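Local coordinates for protein concanavalin B (Canavalia ensiformis, PDB 6CAF) that may act as a carbohydrate-binding seed protein, built on the chitinase-like barrel fold of glycosyl hydrolase family 18, at residues R243-F248 with R283-A288; S59-F64 with P71-E76; L43-C48 with I94-R99. All coordinates share one frame; numbering follows the deposited sequence. Where two conformers were deposited one is given.

Contact 1. Residues R243-F248 with R283-A288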
loop_
_atom_site.group_PDB
_atom_site.type_symbol
_atom_site.label_atom_id
_atom_site.label_comp_id
_atom_site.label_asym_id
_atom_site.label_seq_id
_atom_site.Cartn_x
_atom_site.Cartn_y
_atom_site.Cartn_z
ATOM N N ARG A 243 12.694 -1.738 -14.754
ATOM C CA ARG A 243 12.207 -3.101 -14.945
ATOM C C ARG A 243 12.740 -4.030 -13.838
ATOM O O ARG A 243 13.364 -5.056 -14.086
ATOM C CB ARG A 243 12.568 -3.617 -16.340
ATOM C CG ARG A 243 12.172 -2.725 -17.524
ATOM C CD ARG A 243 10.771 -2.126 -17.493
ATOM N NE ARG A 243 10.323 -1.746 -18.837
ATOM C CZ ARG A 243 9.329 -0.915 -19.110
ATOM N NH1 ARG A 243 8.679 -0.329 -18.151
ATOM N NH2 ARG A 243 8.965 -0.683 -20.363
ATOM N N ASP A 244 12.420 -3.671 -12.614
ATOM C CA ASP A 244 12.838 -4.389 -11.423
ATOM C C ASP A 244 11.655 -5.209 -10.877
ATOM O O ASP A 244 10.534 -5.146 -11.378
ATOM C CB ASP A 244 13.311 -3.380 -10.349
ATOM C CG ASP A 244 14.613 -2.683 -10.670
ATOM O OD1 ASP A 244 15.380 -3.114 -11.551
ATOM O OD2 ASP A 244 14.889 -1.672 -9.984
ATOM N N LYS A 245 11.898 -5.937 -9.803
ATOM C CA LYS A 245 10.860 -6.693 -9.148
ATOM C C LYS A 245 10.064 -5.765 -8.268
ATOM O O LYS A 245 10.242 -5.731 -7.055
ATOM C CB LYS A 245 11.496 -7.814 -8.352
ATOM C CG LYS A 245 10.591 -8.937 -7.974
ATOM C CD LYS A 245 11.307 -10.250 -7.610
ATOM C CE LYS A 245 11.959 -10.859 -8.841
ATOM N NZ LYS A 245 12.211 -12.318 -8.714
ATOM N N ASN A 246 9.192 -4.993 -8.902
ATOM C CA ASN A 246 8.568 -3.861 -8.241
ATOM C C ASN A 246 7.056 -3.804 -8.394
ATOM O O ASN A 246 6.476 -2.817 -7.963
ATOM C CB ASN A 246 9.206 -2.546 -8.681
ATOM C CG ASN A 246 9.178 -2.318 -10.181
ATOM O OD1 ASN A 246 8.481 -2.995 -10.928
ATOM N ND2 ASN A 246 9.960 -1.312 -10.630
ATOM N N LEU A 247 6.454 -4.856 -8.960
ATOM C CA LEU A 247 5.021 -4.876 -9.214
ATOM C C LEU A 247 4.328 -5.894 -8.329
ATOM O O LEU A 247 4.738 -7.053 -8.237
ATOM C CB LEU A 247 4.706 -5.187 -10.655
ATOM C CG LEU A 247 5.207 -4.252 -11.705
ATOM C CD1 LEU A 247 4.721 -4.719 -13.071
ATOM C CD2 LEU A 247 4.748 -2.860 -11.411
ATOM N N PHE A 248 3.264 -5.427 -7.689
ATOM C CA PHE A 248 2.446 -6.266 -6.860
ATOM C C PHE A 248 1.013 -6.229 -7.357
ATOM O O PHE A 248 0.574 -5.196 -7.885
ATOM C CB PHE A 248 2.396 -5.758 -5.426
ATOM C CG PHE A 248 3.684 -5.790 -4.673
ATOM C CD1 PHE A 248 4.677 -4.863 -4.927
ATOM C CD2 PHE A 248 3.871 -6.706 -3.630
ATOM C CE1 PHE A 248 5.831 -4.844 -4.174
ATOM C CE2 PHE A 248 5.045 -6.705 -2.892
ATOM C CZ PHE A 248 6.009 -5.743 -3.157
ATOM N N ARG A 283 9.480 -9.178 -12.739
ATOM C CA ARG A 283 8.711 -8.024 -12.303
ATOM C C ARG A 283 7.827 -8.285 -11.096
ATOM O O ARG A 283 7.462 -7.351 -10.408
ATOM C CB ARG A 283 7.857 -7.464 -13.440
ATOM C CG ARG A 283 8.668 -7.057 -14.650
ATOM C CD ARG A 283 9.710 -5.989 -14.378
ATOM N NE ARG A 283 9.156 -4.804 -13.763
ATOM C CZ ARG A 283 8.548 -3.834 -14.445
ATOM N NH1 ARG A 283 8.409 -3.911 -15.766
ATOM N NH2 ARG A 283 8.051 -2.787 -13.804
ATOM N N TYR A 284 7.411 -9.545 -10.880
ATOM C CA TYR A 284 6.439 -9.841 -9.841
ATOM C C TYR A 284 7.102 -9.891 -8.464
ATOM O O TYR A 284 8.014 -10.704 -8.221
ATOM C CB TYR A 284 5.761 -11.169 -10.129
ATOM C CG TYR A 284 4.952 -11.736 -9.006
ATOM C CD1 TYR A 284 3.699 -11.251 -8.697
ATOM C CD2 TYR A 284 5.447 -12.760 -8.236
ATOM C CE1 TYR A 284 2.967 -11.767 -7.636
ATOM C CE2 TYR A 284 4.734 -13.279 -7.180
ATOM C CZ TYR A 284 3.495 -12.797 -6.892
ATOM O OH TYR A 284 2.761 -13.301 -5.847
ATOM N N ALA A 285 6.606 -9.052 -7.550
ATOM C CA ALA A 285 7.095 -8.998 -6.197
ATOM C C ALA A 285 6.173 -9.656 -5.176
ATOM O O ALA A 285 6.615 -10.067 -4.094
ATOM C CB ALA A 285 7.335 -7.552 -5.795
ATOM N N GLY A 286 4.879 -9.723 -5.476
ATOM C CA GLY A 286 3.952 -10.273 -4.495
ATOM C C GLY A 286 2.579 -9.670 -4.627
ATOM O O GLY A 286 2.163 -9.209 -5.707
ATOM N N ILE A 287 1.864 -9.702 -3.510
ATOM C CA ILE A 287 0.501 -9.264 -3.486
ATOM C C ILE A 287 0.266 -8.363 -2.282
ATOM O O ILE A 287 1.002 -8.434 -1.285
ATOM C CB ILE A 287 -0.491 -10.437 -3.453
ATOM C CG1 ILE A 287 -0.382 -11.244 -2.195
ATOM C CG2 ILE A 287 -0.335 -11.321 -4.693
ATOM C CD1 ILE A 287 -1.441 -12.332 -2.057
ATOM N N ALA A 288 -0.752 -7.514 -2.387
ATOM C CA ALA A 288 -1.265 -6.777 -1.251
ATOM C C ALA A 288 -2.717 -7.123 -1.059
ATOM O O ALA A 288 -3.437 -7.323 -2.029
ATOM C CB ALA A 288 -1.138 -5.265 -1.446
HETATM O O HOH W 1 9.389 -12.628 -9.568
#

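Contact 2. Residues S59-F64 with P71-E76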
loop_
_atom_site.group_PDB
_atom_site.type_symbol
_atom_site.label_atom_id
_atom_site.label_comp_id
_atom_site.label_asym_id
_atom_site.label_seq_id
_atom_site.Cartn_x
_atom_site.Cartn_y
_atom_site.Cartn_z
ATOM N N SER A 59 -3.261 2.703 7.693
ATOM C CA SER A 59 -4.185 3.270 6.721
ATOM C C SER A 59 -5.336 3.995 7.405
ATOM O O SER A 59 -6.092 3.346 8.126
ATOM C CB SER A 59 -4.724 2.122 5.876
ATOM O OG SER A 59 -3.646 1.411 5.249
ATOM N N PHE A 60 -5.520 5.299 7.236
ATOM C CA PHE A 60 -4.869 6.190 6.297
ATOM C C PHE A 60 -4.687 7.572 6.911
ATOM O O PHE A 60 -5.506 8.000 7.718
ATOM C CB PHE A 60 -5.749 6.424 5.062
ATOM C CG PHE A 60 -5.980 5.190 4.221
ATOM C CD1 PHE A 60 -5.070 4.816 3.257
ATOM C CD2 PHE A 60 -7.089 4.404 4.419
ATOM C CE1 PHE A 60 -5.267 3.703 2.486
ATOM C CE2 PHE A 60 -7.306 3.290 3.639
ATOM C CZ PHE A 60 -6.386 2.933 2.686
ATOM N N LEU A 61 -3.656 8.282 6.450
ATOM C CA LEU A 61 -3.584 9.744 6.615
ATOM C C LEU A 61 -4.413 10.316 5.467
ATOM O O LEU A 61 -3.992 10.285 4.314
ATOM C CB LEU A 61 -2.150 10.224 6.565
ATOM C CG LEU A 61 -1.971 11.670 7.001
ATOM C CD1 LEU A 61 -1.968 11.783 8.514
ATOM C CD2 LEU A 61 -0.712 12.254 6.410
ATOM N N ASP A 62 -5.646 10.735 5.774
ATOM C CA ASP A 62 -6.619 11.052 4.752
ATOM C C ASP A 62 -7.204 12.444 4.804
ATOM O O ASP A 62 -8.141 12.714 4.055
ATOM C CB ASP A 62 -7.745 10.038 4.740
ATOM C CG ASP A 62 -8.572 10.080 5.968
ATOM O OD1 ASP A 62 -8.287 10.813 6.934
ATOM O OD2 ASP A 62 -9.568 9.338 5.994
ATOM N N LYS A 63 -6.618 13.335 5.598
ATOM C CA LYS A 63 -7.092 14.710 5.701
ATOM C C LYS A 63 -5.881 15.631 5.681
ATOM O O LYS A 63 -5.214 15.835 6.691
ATOM C CB LYS A 63 -7.945 14.925 6.945
ATOM C CG LYS A 63 -9.387 14.492 6.758
ATOM C CD LYS A 63 -10.149 14.491 8.074
ATOM C CE LYS A 63 -10.433 13.067 8.519
ATOM N NZ LYS A 63 -9.310 12.434 9.267
ATOM N N PHE A 64 -5.584 16.149 4.496
ATOM C CA PHE A 64 -4.473 17.058 4.323
ATOM C C PHE A 64 -4.725 17.886 3.080
ATOM O O PHE A 64 -5.526 17.492 2.233
ATOM C CB PHE A 64 -3.114 16.339 4.331
ATOM C CG PHE A 64 -2.940 15.294 3.275
ATOM C CD1 PHE A 64 -2.538 15.624 2.002
ATOM C CD2 PHE A 64 -3.100 13.954 3.583
ATOM C CE1 PHE A 64 -2.336 14.675 1.038
ATOM C CE2 PHE A 64 -2.897 12.987 2.617
ATOM C CZ PHE A 64 -2.512 13.351 1.354
ATOM N N PRO A 71 -1.056 17.728 9.552
ATOM C CA PRO A 71 -2.093 16.720 9.421
ATOM C C PRO A 71 -2.192 15.805 10.634
ATOM O O PRO A 71 -1.184 15.416 11.219
ATOM C CB PRO A 71 -1.671 15.951 8.169
ATOM C CG PRO A 71 -0.971 16.979 7.343
ATOM C CD PRO A 71 -0.237 17.834 8.341
ATOM N N GLU A 72 -3.418 15.491 11.001
ATOM C CA GLU A 72 -3.674 14.606 12.114
ATOM C C GLU A 72 -4.145 13.248 11.649
ATOM O O GLU A 72 -4.911 13.129 10.689
ATOM C CB GLU A 72 -4.699 15.220 13.043
ATOM C CG GLU A 72 -4.943 14.371 14.277
ATOM C CD GLU A 72 -3.728 14.274 15.224
ATOM O OE1 GLU A 72 -2.734 13.495 15.013
ATOM O OE2 GLU A 72 -3.789 14.991 16.237
ATOM N N LEU A 73 -3.661 12.212 12.322
ATOM C CA LEU A 73 -4.024 10.866 11.972
ATOM C C LEU A 73 -5.254 10.419 12.754
ATOM O O LEU A 73 -5.318 10.547 13.977
ATOM C CB LEU A 73 -2.832 9.939 12.235
ATOM C CG LEU A 73 -3.027 8.490 11.768
ATOM C CD1 LEU A 73 -3.111 8.416 10.255
ATOM C CD2 LEU A 73 -1.891 7.661 12.280
ATOM N N GLU A 74 -6.222 9.881 12.033
ATOM C CA GLU A 74 -7.403 9.290 12.634
ATOM C C GLU A 74 -7.609 7.927 11.989
ATOM O O GLU A 74 -7.822 7.826 10.789
ATOM C CB GLU A 74 -8.633 10.153 12.348
ATOM C CG GLU A 74 -8.676 11.469 13.097
ATOM C CD GLU A 74 -9.464 11.410 14.395
ATOM O OE1 GLU A 74 -9.833 10.322 14.865
ATOM O OE2 GLU A 74 -9.702 12.486 14.939
ATOM N N LEU A 75 -7.515 6.897 12.805
ATOM C CA LEU A 75 -7.730 5.522 12.363
ATOM C C LEU A 75 -9.078 5.095 12.938
ATOM O O LEU A 75 -9.264 5.117 14.167
ATOM C CB LEU A 75 -6.602 4.623 12.864
ATOM C CG LEU A 75 -5.197 4.982 12.352
ATOM C CD1 LEU A 75 -4.198 3.951 12.848
ATOM C CD2 LEU A 75 -5.169 5.093 10.836
ATOM N N GLU A 76 -10.014 4.743 12.047
ATOM C CA GLU A 76 -11.422 4.570 12.390
ATOM C C GLU A 76 -11.621 3.550 13.499
ATOM O O GLU A 76 -11.277 2.377 13.350
ATOM C CB GLU A 76 -12.208 4.164 11.150
ATOM C CG GLU A 76 -13.708 4.126 11.342
ATOM C CD GLU A 76 -14.397 3.476 10.151
ATOM O OE1 GLU A 76 -14.348 4.095 9.023
ATOM O OE2 GLU A 76 -14.944 2.322 10.360
HETATM O O HOH W 2 -9.068 4.019 9.431
HETATM O O HOH W 3 -6.203 10.234 9.116
HETATM O O HOH W 4 -8.077 6.313 8.347
HETATM O O HOH W 5 -5.638 16.385 9.380
HETATM O O HOH W 6 -5.009 13.001 7.985
HETATM O O HOH W 7 -7.488 13.936 10.415
#

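Contact 3. Residues L43-C48 with I94-R99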
loop_
_atom_site.group_PDB
_atom_site.type_symbol
_atom_site.label_atom_id
_atom_site.label_comp_id
_atom_site.label_asym_id
_atom_site.label_seq_id
_atom_site.Cartn_x
_atom_site.Cartn_y
_atom_site.Cartn_z
ATOM N N LEU A 43 -5.514 -5.869 16.353
ATOM C CA LEU A 43 -4.303 -5.202 16.762
ATOM C C LEU A 43 -3.244 -5.227 15.666
ATOM O O LEU A 43 -3.071 -6.218 14.963
ATOM C CB LEU A 43 -3.714 -5.833 17.998
ATOM C CG LEU A 43 -4.604 -5.776 19.228
ATOM C CD1 LEU A 43 -3.784 -6.338 20.370
ATOM C CD2 LEU A 43 -5.049 -4.379 19.597
ATOM N N LEU A 44 -2.495 -4.130 15.583
ATOM C CA LEU A 44 -1.304 -4.087 14.734
ATOM C C LEU A 44 -0.315 -5.174 15.179
ATOM O O LEU A 44 0.242 -5.901 14.350
ATOM C CB LEU A 44 -0.647 -2.693 14.784
ATOM C CG LEU A 44 0.642 -2.611 13.981
ATOM C CD1 LEU A 44 0.412 -2.872 12.517
ATOM C CD2 LEU A 44 1.292 -1.239 14.146
ATOM N N ARG A 45 -0.103 -5.294 16.485
ATOM C CA ARG A 45 0.785 -6.346 16.964
ATOM C C ARG A 45 0.388 -7.712 16.417
ATOM O O ARG A 45 1.249 -8.488 15.973
ATOM C CB ARG A 45 0.702 -6.435 18.480
ATOM C CG ARG A 45 1.506 -7.592 19.032
ATOM C CD ARG A 45 1.064 -7.994 20.434
ATOM N NE ARG A 45 -0.235 -8.642 20.423
ATOM C CZ ARG A 45 -0.945 -8.917 21.500
ATOM N NH1 ARG A 45 -0.486 -8.592 22.669
ATOM N NH2 ARG A 45 -2.097 -9.523 21.404
ATOM N N ASP A 46 -0.892 -8.050 16.528
ATOM C CA ASP A 46 -1.351 -9.387 16.121
ATOM C C ASP A 46 -1.141 -9.566 14.648
ATOM O O ASP A 46 -0.794 -10.643 14.196
ATOM C CB ASP A 46 -2.841 -9.610 16.447
ATOM C CG ASP A 46 -3.125 -9.689 17.891
ATOM O OD1 ASP A 46 -2.204 -9.914 18.715
ATOM O OD2 ASP A 46 -4.305 -9.482 18.246
ATOM N N THR A 47 -1.373 -8.498 13.888
ATOM C CA THR A 47 -1.177 -8.522 12.451
ATOM C C THR A 47 0.271 -8.906 12.141
ATOM O O THR A 47 0.536 -9.828 11.367
ATOM C CB THR A 47 -1.564 -7.153 11.880
ATOM O OG1 THR A 47 -2.966 -6.977 12.090
ATOM C CG2 THR A 47 -1.297 -7.050 10.410
ATOM N N CYS A 48 1.214 -8.178 12.729
ATOM C CA CYS A 48 2.618 -8.446 12.457
ATOM C C CYS A 48 3.045 -9.836 12.904
ATOM O O CYS A 48 3.790 -10.527 12.206
ATOM C CB CYS A 48 3.474 -7.379 13.160
ATOM S SG CYS A 48 3.284 -5.764 12.374
ATOM N N ILE A 94 4.670 -0.648 16.485
ATOM C CA ILE A 94 5.376 -0.419 15.246
ATOM C C ILE A 94 6.822 -0.905 15.360
ATOM O O ILE A 94 7.352 -1.605 14.495
ATOM C CB ILE A 94 5.330 1.073 14.891
ATOM C CG1 ILE A 94 3.909 1.438 14.477
ATOM C CG2 ILE A 94 6.331 1.416 13.799
ATOM C CD1 ILE A 94 3.636 2.924 14.442
ATOM N N LYS A 95 7.481 -0.518 16.445
ATOM C CA LYS A 95 8.873 -0.874 16.620
ATOM C C LYS A 95 9.053 -2.383 16.763
ATOM O O LYS A 95 10.002 -2.931 16.202
ATOM C CB LYS A 95 9.477 -0.110 17.790
ATOM C CG LYS A 95 9.655 1.359 17.406
ATOM C CD LYS A 95 10.150 2.250 18.518
ATOM C CE LYS A 95 10.527 3.608 17.957
ATOM N NZ LYS A 95 10.941 4.518 19.038
ATOM N N GLU A 96 8.113 -3.076 17.420
ATOM C CA GLU A 96 8.218 -4.549 17.485
ATOM C C GLU A 96 7.982 -5.183 16.128
ATOM O O GLU A 96 8.676 -6.143 15.761
ATOM C CB GLU A 96 7.345 -5.242 18.563
ATOM C CG GLU A 96 5.869 -4.862 18.700
ATOM C CD GLU A 96 5.252 -5.395 20.006
ATOM O OE1 GLU A 96 6.041 -5.841 20.868
ATOM O OE2 GLU A 96 3.997 -5.382 20.199
ATOM N N CYS A 97 7.035 -4.641 15.368
ATOM C CA CYS A 97 6.859 -5.099 13.986
ATOM C C CYS A 97 8.170 -5.015 13.238
ATOM O O CYS A 97 8.572 -5.952 12.527
ATOM C CB CYS A 97 5.814 -4.232 13.268
ATOM S SG CYS A 97 4.096 -4.452 13.787
ATOM N N GLN A 98 8.803 -3.856 13.318
ATOM C CA GLN A 98 10.026 -3.640 12.572
ATOM C C GLN A 98 11.166 -4.563 13.015
ATOM O O GLN A 98 11.943 -5.058 12.198
ATOM C CB GLN A 98 10.449 -2.175 12.684
ATOM C CG GLN A 98 9.480 -1.232 11.997
ATOM C CD GLN A 98 9.858 0.213 12.193
ATOM O OE1 GLN A 98 10.130 0.654 13.318
ATOM N NE2 GLN A 98 9.846 0.965 11.118
ATOM N N ARG A 99 11.250 -4.794 14.313
ATOM C CA ARG A 99 12.277 -5.669 14.861
ATOM C C ARG A 99 12.121 -7.102 14.349
ATOM O O ARG A 99 13.104 -7.812 14.225
ATOM C CB ARG A 99 12.226 -5.619 16.402
ATOM C CG ARG A 99 13.306 -6.347 17.168
ATOM C CD ARG A 99 13.206 -5.939 18.641
ATOM N NE ARG A 99 12.953 -4.496 18.817
ATOM C CZ ARG A 99 11.853 -3.979 19.399
ATOM N NH1 ARG A 99 10.874 -4.784 19.875
ATOM N NH2 ARG A 99 11.727 -2.651 19.519
#

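Contact 1. Residues R243-F248 with R283-A288
Leu247 and Tyr284 form a parallel bridge at the N-terminal starts of strands 247-252 and 284-290, neighbours in the TIM barrel of this family. Leu247 N donates to Arg283 O (3.1 Å) and Leu247 O accepts from Ala285 N (2.8 Å), so Leu247 bonds both residues flanking Tyr284, Arg283 at the end of the preceding helix and Ala285 in the strand. Just before the bridge, the turn centred on Lys245 is held by the Arg283 side chain. Bends at chi2 and chi3 bring Arg283 NE back to Asp244 O at 2.8 Å, in a bent hydrogen bond. Arg283 NH2 meets Asn246 OD1 at 2.9 Å, nearly straight: OD1 lies in the guanidinium plane and NH2 in the Asn246 carbonyl plane, on a lone pair, although the two planes are turned 69° apart. Leu247 CD1 sits over the rim of one guanidinium face and Arg243 CA over that of the opposite face; NH1 and NH2 also bond Thr237 O and Val240 O, which limits rotation of the group. A water bridges Lys245 NZ and Tyr284 O. Ala285 CB makes a CH-pi contact over the Phe248 ring, 3.6 Å from its centroid, and the ring atom CD2 comes within 3.4 Å of Gly286 C. At Gly286 (phi 151°) a CB would jam against Ala285 O. Leu247 and Tyr284 face helix 227-239, both touching Trp233, whereas Phe248 turns to the other face of the sheet, stacking on Phe210 and meeting Tyr208 edge-to-face; strand 208-212 thus flanks 247-252, and strand 31-36 flanks 284-290.

Contact 2. Residues S59-F64 with P71-E76
Leu61, Leu73 and Pro71 interlock where the loop 71-76 folds back along the C-terminal end of strand 55-64, one of the strands of the TIM barrel. The two segments run roughly antiparallel (152° apart), but they meet through side-chain bumps and a row of bridging waters instead of direct backbone pairing. Leu61 has CG anti to its backbone N (chi1 -169°), and its CD1 fits between Pro71 CB, Glu72 O and Leu73 CD1, the last at 4.0 Å. In the reverse direction, Leu73 CD1 presses on the backbone at Phe60, 3.5 Å from Phe60 O. Leu75 CD2 lies against the cis peptide that joins Ser59 to Phe60, at 3.4 Å from Ser59 O. At the far end the Pro71 ring abuts Phe64, CG to CB 3.8 Å, and helix 120-135 packs on both residues through Tyr122 and Leu126. Beside these apolar bumps, a row of waters lies between the two backbones: one accepts from Glu74 N and lies 2.7 Å from Phe60 O, and another accepts from Phe60 N. Near Pro71 a further water donates to Lys63 O (2.8 Å) and accepts from Glu72 N (2.9 Å).

Contact 3. Residues L43-C48 with I94-R99
Cys48 and Cys97 sit on two helical segments that run almost parallel, 44-48 and 94-99, with axes 8° apart and 9.4 Å from each other at closest approach. They belong to neighbouring helices on the outside of the TIM barrel, each next to strand 55-64 in the chain. The backbones converge toward the cysteines: the CA atoms of Leu44 and Ile94 are 7.6 Å apart, those of Cys48 and Cys97 only 5.6 Å. Both cysteines carry SG anti to the carbonyl carbon, which directs each sulfur into the gap between the helices, where they join as a disulfide (SG to SG 2.1 Å). One turn before Cys48, Leu44 packs beside the bridge. Its CG is 3.9 Å from Cys97 SG, and its CD2 branch crosses to Ile94 CG1 at 3.8 Å. Leu44 also touches Trp36 and Val56, and Ile94 touches Ile58, so this apolar side is turned to the barrel strands. On another side of the helix pair, Arg45 CG packs near Glu96 OE2 in one of the two Glu96 conformers, but the charged ends do not pair there (Arg45 NE to Glu96 OE2 5.3 Å). The Arg45 guanidinium instead grips Asp46 OD1 side-on with NE and NH2. Gln93 OE1 accepts from Arg45 N. The Cys48-Cys97 torsion about the S-S bond, 95° and right-handed, is close to the relaxed value and shows no sign of strain. Being covalent, the link fixes the spacing of the two helices and ties together chain regions that enclose the whole of strand 55-64.

Strand 55-64 connects contacts 2 and 3: it follows helix 44-49, contact 2 forms at its C-terminal end, and the chain then returns to helix 91-99, so the disulfide of contact 3 brackets contact 2 in sequence. Their centres are about 19 Å apart and their nearest atoms about 8 Å. Contact 1 lies across the chain's centre from contact 2, centres about 27 Å apart, and about 23 Å from contact 3 by centres; none of the three touch. Contact 1 is at the N-terminal ends of its strands, whereas contact 2 is at the C-terminal end of strand 55-64, the end at which family 18 enzymes generally place their substrate cleft.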